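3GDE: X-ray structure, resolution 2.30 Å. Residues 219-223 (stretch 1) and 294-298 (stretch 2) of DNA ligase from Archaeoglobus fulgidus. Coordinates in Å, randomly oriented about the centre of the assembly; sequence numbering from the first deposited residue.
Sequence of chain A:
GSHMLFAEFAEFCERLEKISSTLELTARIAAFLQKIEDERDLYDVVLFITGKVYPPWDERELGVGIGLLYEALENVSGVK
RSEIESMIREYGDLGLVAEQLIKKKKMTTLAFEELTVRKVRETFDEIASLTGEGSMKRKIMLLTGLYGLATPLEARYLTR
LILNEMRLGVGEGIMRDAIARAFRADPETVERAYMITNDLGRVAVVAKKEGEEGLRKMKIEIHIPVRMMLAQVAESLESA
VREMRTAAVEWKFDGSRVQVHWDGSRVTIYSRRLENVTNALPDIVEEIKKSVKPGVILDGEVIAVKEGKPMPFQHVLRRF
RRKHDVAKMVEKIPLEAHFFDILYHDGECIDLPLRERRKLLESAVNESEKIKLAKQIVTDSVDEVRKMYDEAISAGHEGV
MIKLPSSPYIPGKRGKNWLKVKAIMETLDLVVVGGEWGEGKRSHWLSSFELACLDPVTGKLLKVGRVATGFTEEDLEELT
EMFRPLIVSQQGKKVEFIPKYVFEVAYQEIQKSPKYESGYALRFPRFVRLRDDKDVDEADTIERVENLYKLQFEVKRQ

Stretch 1 (219-223) KIEIH
Stretch 2, residues 294-298: PGVIL

Two chain segments can meet through van der Waals contact, with no hydrogen bond between them, and residues 219–223 and 294–298 of this archaeal DNA ligase illustrate the principle. The contact is small, burying 188 Å² when both sides are summed, and it joins residues at least 73 positions apart in sequence.

The backbones set the frame. The first segment belongs to no regular helix or strand, yet it is largely extended: phi/psi runs from -123/161 at Lys-219 through -64/132 at Ile-220, -124/143 at Glu-221 and -60/135 at Ile-222, then swings to 84/-3 at His-223. The second begins as loop, with Pro-294 at -63/152 (ring pucker C-gamma exo) and Gly-295 at 92/30, and becomes strand from Val-296 (-128/160) through Ile-297 (-130/118) to Leu-298 (-113/144). Taken end to end, the two segments run roughly crosswise, neither parallel nor antiparallel. They come into register at Ile-222 and Ile-297, whose CA atoms lie 6.7 Å apart. That spacing leaves room for side chains between the backbones, and the space is filled by isoleucine.

The main apolar pairing centres on Ile-297, whose CA-to-CB bond points toward the first segment. With chi1 -67° (m) and chi2 157° (t), it carries its CD1 methyl to two isoleucines. This methyl lies 3.5 Å from CG2 of Ile-220, a residue whose CA-to-CB bond points toward the second segment and which is built with chi1 -61° (m) and chi2 165° (t). The same CD1 of Ile-297 lies 3.7 Å from CG1 of Ile-222. These are van der Waals distances between saturated carbons: the gain comes from close packing and from removing hydrocarbon from water, and no directional bond is required.

A second kind of contact sets side chain against main chain. CD1 of Ile-297 is also 3.7 Å from CA of Ile-222 and 4.1 Å from the carbonyl O of Glu-221, so one methyl is packed against backbone as well as side chains. In the reverse sense, Ile-222 (chi1 -60°, m; chi2 -179°, t) leaves its backbone sideways, but the end of its side chain comes nearer to the second segment. Its CD1 reaches 3.8 Å from C of Gly-295 and 4.0 Å from N of Val-296, covering the peptide link between them without bonding to it. The positive phi of Gly-295 suits glycine on local grounds, since a CB at these angles would be jammed against the carbonyl O of the preceding residue.

The remaining side chains make no close contact across the segments. The CA-to-CB bonds of Glu-221 (chi1 50°, p; chi2 -164°, t; chi3 84°), His-223 (chi1 -56°, m; chi2 115°) and Val-296 (chi1 -58°, m) point away from the opposing segment, and that of Pro-294 points sideways; His-223 NE2 is hydrogen-bonded elsewhere in the structure. Lys-219 (m, t, t, t) and Leu-298 (m, t) are out of reach, so contact is confined to the middle of each segment.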

ATOM      1  N   LYS A 219     -22.322   1.312  -0.339  1.00 39.15           N
ATOM      2  CA  LYS A 219     -22.110   2.464  -1.214  1.00 38.72           C
ATOM      3  C   LYS A 219     -20.866   3.251  -0.816  1.00 38.07           C
ATOM      4  O   LYS A 219     -20.365   3.124   0.309  1.00 37.81           O
ATOM      5  CB  LYS A 219     -23.322   3.407  -1.187  1.00 38.77           C
ATOM      6  CG  LYS A 219     -24.610   2.831  -1.708  1.00 39.85           C
ATOM      7  CD  LYS A 219     -25.765   3.731  -1.301  1.00 43.02           C
ATOM      8  CE  LYS A 219     -27.118   3.078  -1.585  1.00 44.54           C
ATOM      9  NZ  LYS A 219     -28.227   3.885  -0.982  1.00 45.29           N
ATOM     10  N   ILE A 220     -20.380   4.060  -1.756  1.00 37.54           N
ATOM     11  CA  ILE A 220     -19.346   5.049  -1.484  1.00 37.15           C
ATOM     12  C   ILE A 220     -19.906   6.077  -0.504  1.00 37.12           C
ATOM     13  O   ILE A 220     -21.013   6.571  -0.683  1.00 36.44           O
ATOM     14  CB  ILE A 220     -18.895   5.777  -2.788  1.00 37.20           C
ATOM     15  CG1 ILE A 220     -18.313   4.779  -3.797  1.00 36.84           C
ATOM     16  CG2 ILE A 220     -17.909   6.900  -2.473  1.00 36.51           C
ATOM     17  CD1 ILE A 220     -18.183   5.314  -5.209  1.00 36.94           C
ATOM     18  N   GLU A 221     -19.141   6.370   0.540  1.00 37.33           N
ATOM     19  CA  GLU A 221     -19.457   7.473   1.424  1.00 38.05           C
ATOM     20  C   GLU A 221     -18.279   8.437   1.507  1.00 37.37           C
ATOM     21  O   GLU A 221     -17.112   8.017   1.479  1.00 37.45           O
ATOM     22  CB  GLU A 221     -19.942   6.991   2.809  1.00 37.82           C
ATOM     23  CG  GLU A 221     -19.082   5.961   3.507  1.00 39.46           C
ATOM     24  CD  GLU A 221     -19.812   5.258   4.664  1.00 40.26           C
ATOM     25  OE1 GLU A 221     -20.547   4.271   4.407  1.00 42.25           O
ATOM     26  OE2 GLU A 221     -19.636   5.685   5.832  1.00 42.64           O
ATOM     27  N   ILE A 222     -18.594   9.730   1.583  1.00 36.80           N
ATOM     28  CA  ILE A 222     -17.577  10.774   1.604  1.00 36.27           C
ATOM     29  C   ILE A 222     -16.645  10.623   2.808  1.00 35.81           C
ATOM     30  O   ILE A 222     -17.091  10.375   3.941  1.00 35.39           O
ATOM     31  CB  ILE A 222     -18.180  12.204   1.545  1.00 36.38           C
ATOM     32  CG1 ILE A 222     -18.997  12.387   0.269  1.00 36.99           C
ATOM     33  CG2 ILE A 222     -17.069  13.258   1.571  1.00 36.74           C
ATOM     34  CD1 ILE A 222     -19.616  13.776   0.105  1.00 36.57           C
ATOM     35  N   HIS A 223     -15.350  10.760   2.520  1.00 34.89           N
ATOM     36  CA  HIS A 223     -14.255  10.635   3.482  1.00 34.28           C
ATOM     37  C   HIS A 223     -13.811   9.180   3.703  1.00 33.46           C
ATOM     38  O   HIS A 223     -12.841   8.923   4.416  1.00 33.34           O
ATOM     39  CB  HIS A 223     -14.527  11.411   4.791  1.00 34.46           C
ATOM     40  CG  HIS A 223     -14.816  12.869   4.572  1.00 36.28           C
ATOM     41  ND1 HIS A 223     -16.038  13.442   4.856  1.00 37.60           N
ATOM     42  CD2 HIS A 223     -14.049  13.863   4.059  1.00 36.67           C
ATOM     43  CE1 HIS A 223     -16.007  14.726   4.541  1.00 38.28           C
ATOM     44  NE2 HIS A 223     -14.809  15.007   4.060  1.00 38.13           N
ATOM     45  N   PRO A 294     -19.670  21.515  -2.936  1.00 38.66           N
ATOM     46  CA  PRO A 294     -19.695  20.546  -1.831  1.00 37.88           C
ATOM     47  C   PRO A 294     -20.515  19.304  -2.167  1.00 36.88           C
ATOM     48  O   PRO A 294     -21.433  19.378  -2.977  1.00 37.12           O
ATOM     49  CB  PRO A 294     -20.367  21.324  -0.698  1.00 37.95           C
ATOM     50  CG  PRO A 294     -20.197  22.770  -1.064  1.00 38.44           C
ATOM     51  CD  PRO A 294     -20.287  22.797  -2.548  1.00 38.68           C
ATOM     52  N   GLY A 295     -20.175  18.177  -1.552  1.00 35.79           N
ATOM     53  CA  GLY A 295     -20.910  16.921  -1.760  1.00 34.50           C
ATOM     54  C   GLY A 295     -20.351  16.053  -2.874  1.00 33.37           C
ATOM     55  O   GLY A 295     -21.097  15.327  -3.531  1.00 33.12           O
ATOM     56  N   VAL A 296     -19.039  16.136  -3.093  1.00 32.48           N
ATOM     57  CA  VAL A 296     -18.385  15.384  -4.169  1.00 31.94           C
ATOM     58  C   VAL A 296     -17.180  14.559  -3.711  1.00 31.38           C
ATOM     59  O   VAL A 296     -16.592  14.796  -2.642  1.00 31.17           O
ATOM     60  CB  VAL A 296     -17.963  16.285  -5.390  1.00 31.80           C
ATOM     61  CG1 VAL A 296     -19.159  17.007  -5.989  1.00 31.95           C
ATOM     62  CG2 VAL A 296     -16.883  17.276  -4.999  1.00 31.58           C
ATOM     63  N   ILE A 297     -16.833  13.575  -4.537  1.00 30.92           N
ATOM     64  CA  ILE A 297     -15.565  12.873  -4.421  1.00 30.28           C
ATOM     65  C   ILE A 297     -14.953  12.879  -5.812  1.00 30.04           C
ATOM     66  O   ILE A 297     -15.527  12.351  -6.765  1.00 29.17           O
ATOM     67  CB  ILE A 297     -15.724  11.440  -3.872  1.00 30.43           C
ATOM     68  CG1 ILE A 297     -16.199  11.498  -2.429  1.00 29.57           C
ATOM     69  CG2 ILE A 297     -14.392  10.668  -3.982  1.00 29.90           C
ATOM     70  CD1 ILE A 297     -16.889  10.258  -1.961  1.00 33.45           C
ATOM     71  N   LEU A 298     -13.794  13.515  -5.913  1.00 29.93           N
ATOM     72  CA  LEU A 298     -13.151  13.748  -7.202  1.00 30.37           C
ATOM     73  C   LEU A 298     -11.853  12.971  -7.346  1.00 30.13           C
ATOM     74  O   LEU A 298     -11.111  12.821  -6.377  1.00 29.75           O
ATOM     75  CB  LEU A 298     -12.847  15.246  -7.375  1.00 29.90           C
ATOM     76  CG  LEU A 298     -13.988  16.260  -7.276  1.00 30.64           C
ATOM     77  CD1 LEU A 298     -13.456  17.668  -7.491  1.00 30.99           C
ATOM     78  CD2 LEU A 298     -15.100  15.958  -8.265  1.00 29.51           C
TER